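Local atomic coordinates of hypothetical protein (Archaeoglobus fulgidus, PDB entry 2H6L), a protein that is of unknown function but binds zinc and belongs to the PPC (plants and prokaryotes conserved) domain family. Residues A[78-89]-A[127-138]. Numbering follows the deposited sequence.
With ZN (zinc ion), chain D.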
ATOM      1  N   ASN A  78      -6.766  -7.937   1.318  1.00 17.97           N
ATOM      2  CA  ASN A  78      -6.602  -9.032   2.245  1.00 16.76           C
ATOM      3  C   ASN A  78      -7.308 -10.297   1.778  1.00 14.92           C
ATOM      4  O   ASN A  78      -8.131 -10.277   0.858  1.00 14.45           O
ATOM      5  CB  ASN A  78      -7.148  -8.617   3.610  1.00 17.05           C
ATOM      6  CG  ASN A  78      -8.602  -8.221   3.547  1.00 19.34           C
ATOM      7  OD1 ASN A  78      -9.465  -9.037   3.209  1.00 21.06           O
ATOM      8  ND2 ASN A  78      -8.889  -6.961   3.862  1.00 17.13           N
ATOM      9  N   VAL A  79      -6.962 -11.395   2.435  1.00 15.05           N
ATOM     10  CA  VAL A  79      -7.544 -12.700   2.158  1.00 17.01           C
ATOM     11  C   VAL A  79      -8.269 -13.138   3.417  1.00 18.30           C
ATOM     12  O   VAL A  79      -7.773 -12.941   4.529  1.00 18.95           O
ATOM     13  CB  VAL A  79      -6.464 -13.754   1.854  1.00 16.88           C
ATOM     14  CG1 VAL A  79      -7.104 -15.129   1.747  1.00 18.25           C
ATOM     15  CG2 VAL A  79      -5.727 -13.395   0.576  1.00 13.23           C
ATOM     16  N   SER A  80      -9.448 -13.720   3.239  1.00 20.43           N
ATOM     17  CA  SER A  80     -10.241 -14.208   4.359  1.00 23.24           C
ATOM     18  C   SER A  80     -11.153 -15.310   3.836  1.00 25.05           C
ATOM     19  O   SER A  80     -11.095 -15.648   2.652  1.00 24.52           O
ATOM     20  CB  SER A  80     -11.054 -13.070   4.987  1.00 20.85           C
ATOM     21  OG  SER A  80     -11.721 -12.307   4.004  1.00 24.16           O
HETATM   22  N   MSE A  81     -11.983 -15.872   4.708  1.00 27.46           N
HETATM   23  CA  MSE A  81     -12.875 -16.950   4.299  1.00 29.65           C
HETATM   24  C   MSE A  81     -14.300 -16.521   3.981  1.00 30.43           C
HETATM   25  O   MSE A  81     -14.962 -15.866   4.782  1.00 27.89           O
HETATM   26  CB  MSE A  81     -12.898 -18.049   5.367  1.00 33.33           C
HETATM   27  CG  MSE A  81     -11.596 -18.840   5.486  1.00 40.01           C
HETATM   28 SE   MSE A  81     -11.202 -19.966   3.936  1.00 51.23          SE
HETATM   29  CE  MSE A  81     -12.212 -21.531   4.468  1.00 44.62           C
ATOM     30  N   LYS A  82     -14.750 -16.901   2.791  1.00 31.90           N
ATOM     31  CA  LYS A  82     -16.104 -16.620   2.326  1.00 35.47           C
ATOM     32  C   LYS A  82     -16.563 -17.869   1.578  1.00 36.98           C
ATOM     33  O   LYS A  82     -15.880 -18.346   0.668  1.00 35.82           O
ATOM     34  CB  LYS A  82     -16.124 -15.411   1.385  1.00 34.94           C
ATOM     35  CG  LYS A  82     -17.526 -15.028   0.918  1.00 38.45           C
ATOM     36  CD  LYS A  82     -17.529 -13.755   0.074  1.00 40.83           C
ATOM     37  CE  LYS A  82     -18.942 -13.369  -0.357  1.00 41.45           C
ATOM     38  NZ  LYS A  82     -18.967 -12.132  -1.191  1.00 40.86           N
ATOM     39  N   ASP A  83     -17.712 -18.408   1.966  1.00 39.20           N
ATOM     40  CA  ASP A  83     -18.222 -19.614   1.323  1.00 41.24           C
ATOM     41  C   ASP A  83     -17.177 -20.729   1.431  1.00 42.38           C
ATOM     42  O   ASP A  83     -16.917 -21.456   0.470  1.00 42.41           O
ATOM     43  CB  ASP A  83     -18.551 -19.342  -0.151  1.00 42.91           C
ATOM     44  CG  ASP A  83     -19.593 -18.244  -0.329  1.00 45.18           C
ATOM     45  OD1 ASP A  83     -20.638 -18.294   0.355  1.00 46.72           O
ATOM     46  OD2 ASP A  83     -19.372 -17.334  -1.157  1.00 45.59           O
ATOM     47  N   SER A  84     -16.572 -20.833   2.612  1.00 43.11           N
ATOM     48  CA  SER A  84     -15.564 -21.850   2.930  1.00 43.01           C
ATOM     49  C   SER A  84     -14.356 -21.959   2.001  1.00 41.86           C
ATOM     50  O   SER A  84     -13.838 -23.054   1.781  1.00 41.66           O
ATOM     51  CB  SER A  84     -16.226 -23.224   3.030  1.00 44.19           C
ATOM     52  OG  SER A  84     -16.615 -23.676   1.748  1.00 45.77           O
ATOM     53  N   LYS A  85     -13.906 -20.834   1.456  1.00 39.45           N
ATOM     54  CA  LYS A  85     -12.740 -20.838   0.584  1.00 37.24           C
ATOM     55  C   LYS A  85     -12.066 -19.475   0.612  1.00 34.51           C
ATOM     56  O   LYS A  85     -12.721 -18.450   0.813  1.00 32.54           O
ATOM     57  CB  LYS A  85     -13.138 -21.192  -0.852  1.00 39.36           C
ATOM     58  CG  LYS A  85     -14.025 -20.166  -1.528  1.00 42.80           C
ATOM     59  CD  LYS A  85     -14.336 -20.557  -2.969  1.00 46.76           C
ATOM     60  CE  LYS A  85     -13.082 -20.583  -3.831  1.00 48.39           C
ATOM     61  NZ  LYS A  85     -13.386 -20.918  -5.252  1.00 50.51           N
ATOM     62  N   PRO A  86     -10.742 -19.441   0.412  1.00 31.87           N
ATOM     63  CA  PRO A  86     -10.044 -18.151   0.431  1.00 30.24           C
ATOM     64  C   PRO A  86     -10.666 -17.127  -0.521  1.00 28.68           C
ATOM     65  O   PRO A  86     -10.824 -17.377  -1.718  1.00 27.81           O
ATOM     66  CB  PRO A  86      -8.607 -18.529   0.065  1.00 29.99           C
ATOM     67  CG  PRO A  86      -8.758 -19.830  -0.684  1.00 31.65           C
ATOM     68  CD  PRO A  86      -9.823 -20.542   0.090  1.00 30.90           C
ATOM     69  N   PHE A  87     -11.025 -15.973   0.031  1.00 25.68           N
ATOM     70  CA  PHE A  87     -11.650 -14.912  -0.745  1.00 23.99           C
ATOM     71  C   PHE A  87     -10.840 -13.613  -0.687  1.00 22.71           C
ATOM     72  O   PHE A  87     -10.482 -13.146   0.393  1.00 20.28           O
ATOM     73  CB  PHE A  87     -13.057 -14.663  -0.213  1.00 23.39           C
ATOM     74  CG  PHE A  87     -13.764 -13.534  -0.892  1.00 25.57           C
ATOM     75  CD1 PHE A  87     -14.272 -13.687  -2.176  1.00 25.42           C
ATOM     76  CD2 PHE A  87     -13.914 -12.309  -0.251  1.00 23.50           C
ATOM     77  CE1 PHE A  87     -14.921 -12.638  -2.814  1.00 25.83           C
ATOM     78  CE2 PHE A  87     -14.560 -11.252  -0.878  1.00 25.13           C
ATOM     79  CZ  PHE A  87     -15.067 -11.416  -2.165  1.00 25.30           C
ATOM     80  N   CYS A  88     -10.558 -13.035  -1.853  1.00 23.00           N
ATOM     81  CA  CYS A  88      -9.785 -11.798  -1.931  1.00 20.77           C
ATOM     82  C   CYS A  88     -10.655 -10.544  -1.968  1.00 19.71           C
ATOM     83  O   CYS A  88     -11.646 -10.487  -2.690  1.00 19.29           O
ATOM     84  CB  CYS A  88      -8.889 -11.791  -3.181  1.00 20.48           C
ATOM     85  SG  CYS A  88      -7.561 -13.021  -3.230  1.00 25.69           S
ATOM     86  N   HIS A  89     -10.271  -9.547  -1.173  1.00 17.97           N
ATOM     87  CA  HIS A  89     -10.945  -8.258  -1.138  1.00 15.17           C
ATOM     88  C   HIS A  89      -9.834  -7.286  -1.500  1.00 14.66           C
ATOM     89  O   HIS A  89      -8.945  -7.028  -0.694  1.00 16.15           O
ATOM     90  CB  HIS A  89     -11.458  -7.920   0.257  1.00 15.24           C
ATOM     91  CG  HIS A  89     -12.189  -6.615   0.317  1.00 17.90           C
ATOM     92  ND1 HIS A  89     -12.633  -6.059   1.498  1.00 17.91           N
ATOM     93  CD2 HIS A  89     -12.559  -5.760  -0.665  1.00 16.76           C
ATOM     94  CE1 HIS A  89     -13.244  -4.919   1.239  1.00 17.48           C
ATOM     95  NE2 HIS A  89     -13.215  -4.712  -0.066  1.00 18.22           N
ATOM     96  N   ARG A 127     -16.493 -14.049   6.220  1.00 24.68           N
ATOM     97  CA  ARG A 127     -17.383 -12.990   5.777  1.00 26.32           C
ATOM     98  C   ARG A 127     -18.845 -13.425   5.820  1.00 27.91           C
ATOM     99  O   ARG A 127     -19.227 -14.435   5.228  1.00 29.63           O
ATOM    100  CB  ARG A 127     -17.004 -12.541   4.361  1.00 25.31           C
ATOM    101  CG  ARG A 127     -15.698 -11.750   4.300  1.00 22.92           C
ATOM    102  CD  ARG A 127     -15.345 -11.303   2.887  1.00 22.57           C
ATOM    103  NE  ARG A 127     -14.053 -10.620   2.856  1.00 20.65           N
ATOM    104  CZ  ARG A 127     -13.842  -9.398   3.336  1.00 20.17           C
ATOM    105  NH1 ARG A 127     -14.841  -8.713   3.878  1.00 15.53           N
ATOM    106  NH2 ARG A 127     -12.627  -8.865   3.286  1.00 15.64           N
ATOM    107  N   ALA A 128     -19.655 -12.660   6.543  1.00 28.46           N
ATOM    108  CA  ALA A 128     -21.085 -12.940   6.661  1.00 28.12           C
ATOM    109  C   ALA A 128     -21.837 -11.646   6.372  1.00 28.38           C
ATOM    110  O   ALA A 128     -21.323 -10.550   6.618  1.00 26.88           O
ATOM    111  CB  ALA A 128     -21.416 -13.445   8.067  1.00 27.15           C
ATOM    112  N   PHE A 129     -23.048 -11.769   5.840  1.00 28.74           N
ATOM    113  CA  PHE A 129     -23.838 -10.592   5.522  1.00 28.70           C
ATOM    114  C   PHE A 129     -24.014  -9.690   6.743  1.00 28.74           C
ATOM    115  O   PHE A 129     -24.327 -10.154   7.842  1.00 27.69           O
ATOM    116  CB  PHE A 129     -25.218 -10.988   5.005  1.00 28.48           C
ATOM    117  CG  PHE A 129     -26.042  -9.818   4.535  1.00 28.64           C
ATOM    118  CD1 PHE A 129     -25.787  -9.219   3.308  1.00 29.82           C
ATOM    119  CD2 PHE A 129     -27.062  -9.307   5.326  1.00 30.24           C
ATOM    120  CE1 PHE A 129     -26.542  -8.130   2.873  1.00 29.80           C
ATOM    121  CE2 PHE A 129     -27.822  -8.218   4.898  1.00 29.76           C
ATOM    122  CZ  PHE A 129     -27.560  -7.631   3.671  1.00 28.70           C
ATOM    123  N   ASP A 130     -23.805  -8.397   6.538  1.00 28.72           N
ATOM    124  CA  ASP A 130     -23.967  -7.419   7.597  1.00 28.71           C
ATOM    125  C   ASP A 130     -25.113  -6.497   7.188  1.00 28.23           C
ATOM    126  O   ASP A 130     -25.065  -5.862   6.139  1.00 27.54           O
ATOM    127  CB  ASP A 130     -22.687  -6.612   7.774  1.00 28.71           C
ATOM    128  CG  ASP A 130     -22.849  -5.498   8.773  1.00 27.11           C
ATOM    129  OD1 ASP A 130     -22.972  -5.792   9.982  1.00 28.07           O
ATOM    130  OD2 ASP A 130     -22.869  -4.327   8.344  1.00 27.29           O
ATOM    131  N   GLU A 131     -26.144  -6.439   8.023  1.00 29.60           N
ATOM    132  CA  GLU A 131     -27.326  -5.619   7.757  1.00 30.24           C
ATOM    133  C   GLU A 131     -27.023  -4.123   7.638  1.00 28.27           C
ATOM    134  O   GLU A 131     -27.530  -3.437   6.743  1.00 28.81           O
ATOM    135  CB  GLU A 131     -28.361  -5.853   8.865  1.00 33.77           C
ATOM    136  CG  GLU A 131     -29.680  -5.098   8.712  1.00 39.96           C
ATOM    137  CD  GLU A 131     -30.584  -5.681   7.637  1.00 44.10           C
ATOM    138  OE1 GLU A 131     -30.816  -6.911   7.650  1.00 47.52           O
ATOM    139  OE2 GLU A 131     -31.076  -4.907   6.786  1.00 46.93           O
ATOM    140  N   GLN A 132     -26.189  -3.623   8.541  1.00 26.85           N
ATOM    141  CA  GLN A 132     -25.831  -2.207   8.569  1.00 23.33           C
ATOM    142  C   GLN A 132     -25.286  -1.672   7.251  1.00 22.06           C
ATOM    143  O   GLN A 132     -25.721  -0.623   6.777  1.00 23.08           O
ATOM    144  CB  GLN A 132     -24.807  -1.960   9.678  1.00 24.25           C
ATOM    145  CG  GLN A 132     -24.723  -0.516  10.145  1.00 24.18           C
ATOM    146  CD  GLN A 132     -23.910  -0.367  11.416  1.00 27.29           C
ATOM    147  OE1 GLN A 132     -24.165   0.527  12.223  1.00 30.02           O
ATOM    148  NE2 GLN A 132     -22.917  -1.241  11.601  1.00 25.23           N
ATOM    149  N   THR A 133     -24.339  -2.388   6.656  1.00 20.67           N
ATOM    150  CA  THR A 133     -23.729  -1.938   5.406  1.00 19.88           C
ATOM    151  C   THR A 133     -24.238  -2.622   4.137  1.00 20.05           C
ATOM    152  O   THR A 133     -24.117  -2.065   3.043  1.00 17.41           O
ATOM    153  CB  THR A 133     -22.199  -2.114   5.452  1.00 19.32           C
ATOM    154  OG1 THR A 133     -21.886  -3.502   5.624  1.00 20.07           O
ATOM    155  CG2 THR A 133     -21.595  -1.303   6.613  1.00 17.71           C
ATOM    156  N   GLY A 134     -24.805  -3.819   4.285  1.00 21.99           N
ATOM    157  CA  GLY A 134     -25.304  -4.566   3.137  1.00 22.71           C
ATOM    158  C   GLY A 134     -24.133  -5.271   2.484  1.00 24.40           C
ATOM    159  O   GLY A 134     -24.227  -5.816   1.386  1.00 24.10           O
ATOM    160  N   LEU A 135     -23.015  -5.252   3.197  1.00 26.19           N
ATOM    161  CA  LEU A 135     -21.762  -5.843   2.756  1.00 26.74           C
ATOM    162  C   LEU A 135     -21.555  -7.173   3.479  1.00 26.75           C
ATOM    163  O   LEU A 135     -22.292  -7.504   4.407  1.00 26.65           O
ATOM    164  CB  LEU A 135     -20.631  -4.881   3.123  1.00 28.16           C
ATOM    165  CG  LEU A 135     -19.557  -4.439   2.135  1.00 31.95           C
ATOM    166  CD1 LEU A 135     -20.152  -4.139   0.767  1.00 30.40           C
ATOM    167  CD2 LEU A 135     -18.882  -3.195   2.712  1.00 31.88           C
ATOM    168  N   PHE A 136     -20.560  -7.937   3.046  1.00 26.54           N
ATOM    169  CA  PHE A 136     -20.244  -9.197   3.705  1.00 27.59           C
ATOM    170  C   PHE A 136     -18.991  -8.943   4.533  1.00 27.30           C
ATOM    171  O   PHE A 136     -17.873  -9.037   4.024  1.00 26.99           O
ATOM    172  CB  PHE A 136     -19.985 -10.304   2.683  1.00 28.51           C
ATOM    173  CG  PHE A 136     -21.236 -10.880   2.088  1.00 32.13           C
ATOM    174  CD1 PHE A 136     -21.847 -10.281   0.995  1.00 33.80           C
ATOM    175  CD2 PHE A 136     -21.817 -12.016   2.638  1.00 33.42           C
ATOM    176  CE1 PHE A 136     -23.022 -10.804   0.455  1.00 35.69           C
ATOM    177  CE2 PHE A 136     -22.990 -12.549   2.111  1.00 34.82           C
ATOM    178  CZ  PHE A 136     -23.595 -11.941   1.015  1.00 36.62           C
ATOM    179  N   LEU A 137     -19.189  -8.617   5.809  1.00 26.30           N
ATOM    180  CA  LEU A 137     -18.085  -8.307   6.715  1.00 26.67           C
ATOM    181  C   LEU A 137     -17.685  -9.451   7.637  1.00 26.64           C
ATOM    182  O   LEU A 137     -18.428 -10.415   7.809  1.00 27.70           O
ATOM    183  CB  LEU A 137     -18.441  -7.066   7.540  1.00 23.27           C
ATOM    184  CG  LEU A 137     -18.919  -5.894   6.671  1.00 22.84           C
ATOM    185  CD1 LEU A 137     -19.132  -4.643   7.527  1.00 22.65           C
ATOM    186  CD2 LEU A 137     -17.897  -5.626   5.584  1.00 20.42           C
ATOM    187  N   TRP A 138     -16.502  -9.333   8.234  1.00 28.25           N
ATOM    188  CA  TRP A 138     -15.978 -10.363   9.125  1.00 29.51           C
ATOM    189  C   TRP A 138     -16.790 -10.555  10.401  1.00 33.90           C
ATOM    190  O   TRP A 138     -17.154  -9.593  11.077  1.00 33.62           O
ATOM    191  CB  TRP A 138     -14.521 -10.060   9.482  1.00 25.77           C
ATOM    192  CG  TRP A 138     -13.608 -10.061   8.297  1.00 23.19           C
ATOM    193  CD1 TRP A 138     -13.693 -10.867   7.200  1.00 22.51           C
ATOM    194  CD2 TRP A 138     -12.430  -9.259   8.113  1.00 22.40           C
ATOM    195  NE1 TRP A 138     -12.647 -10.621   6.346  1.00 23.08           N
ATOM    196  CE2 TRP A 138     -11.854  -9.638   6.879  1.00 21.56           C
ATOM    197  CE3 TRP A 138     -11.808  -8.255   8.871  1.00 20.18           C
ATOM    198  CZ2 TRP A 138     -10.680  -9.059   6.381  1.00 20.64           C
ATOM    199  CZ3 TRP A 138     -10.636  -7.673   8.376  1.00 21.20           C
ATOM    200  CH2 TRP A 138     -10.087  -8.080   7.140  1.00 19.44           C
TER
HETATM  201 ZN    ZN D 401     -14.191  -3.217  -1.355  1.00 26.53          ZN
HETATM  202  O   HOH W   1     -10.829 -11.089   1.907  1.00 14.10           O
HETATM  203  O   HOH W   2     -19.251 -17.349   3.908  1.00 28.36           O
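The C-terminal beta-hairpin, strands 127-129 and 136-138, meets the 78-82/85-89 hairpin of the main sheet beside the zinc site, with R127 reaching across to S80, F87 and H89. R127 N donates to M81 O (2.8 Å). From there the side chain runs extended to NE, and CD and NE meet the edge of the F87 ring at CD2. The guanidinium, turned 74° from that ring, has W138 NE1 over one face. R127 NH1 donates to F136 O (3.1 Å), which lies in the guanidinium plane, and forms a salt bridge with E114 of the second subunit; NH2 reaches N78 OD1 only weakly and donates to a water that also bonds S80 OG and F87 O. The PPC-domain zinc site adjoins this group: H89 NE2 holds the zinc at 2.2 Å, with H91 and H104, while H89 ND1 bonds the same E114, which also takes N78 ND2. A leucine in place of R127 would probably leave E114 of the second subunit without this salt bridge and F136 O without this donor. W138 NE1 points nearly straight at S80 OG (3.0 Å, 163°), which lies in the indole plane. Extended K82 lays CD over the F87 ring and brings NZ to 4.5 Å from the F136 ring centroid, an off-centre cation-pi contact.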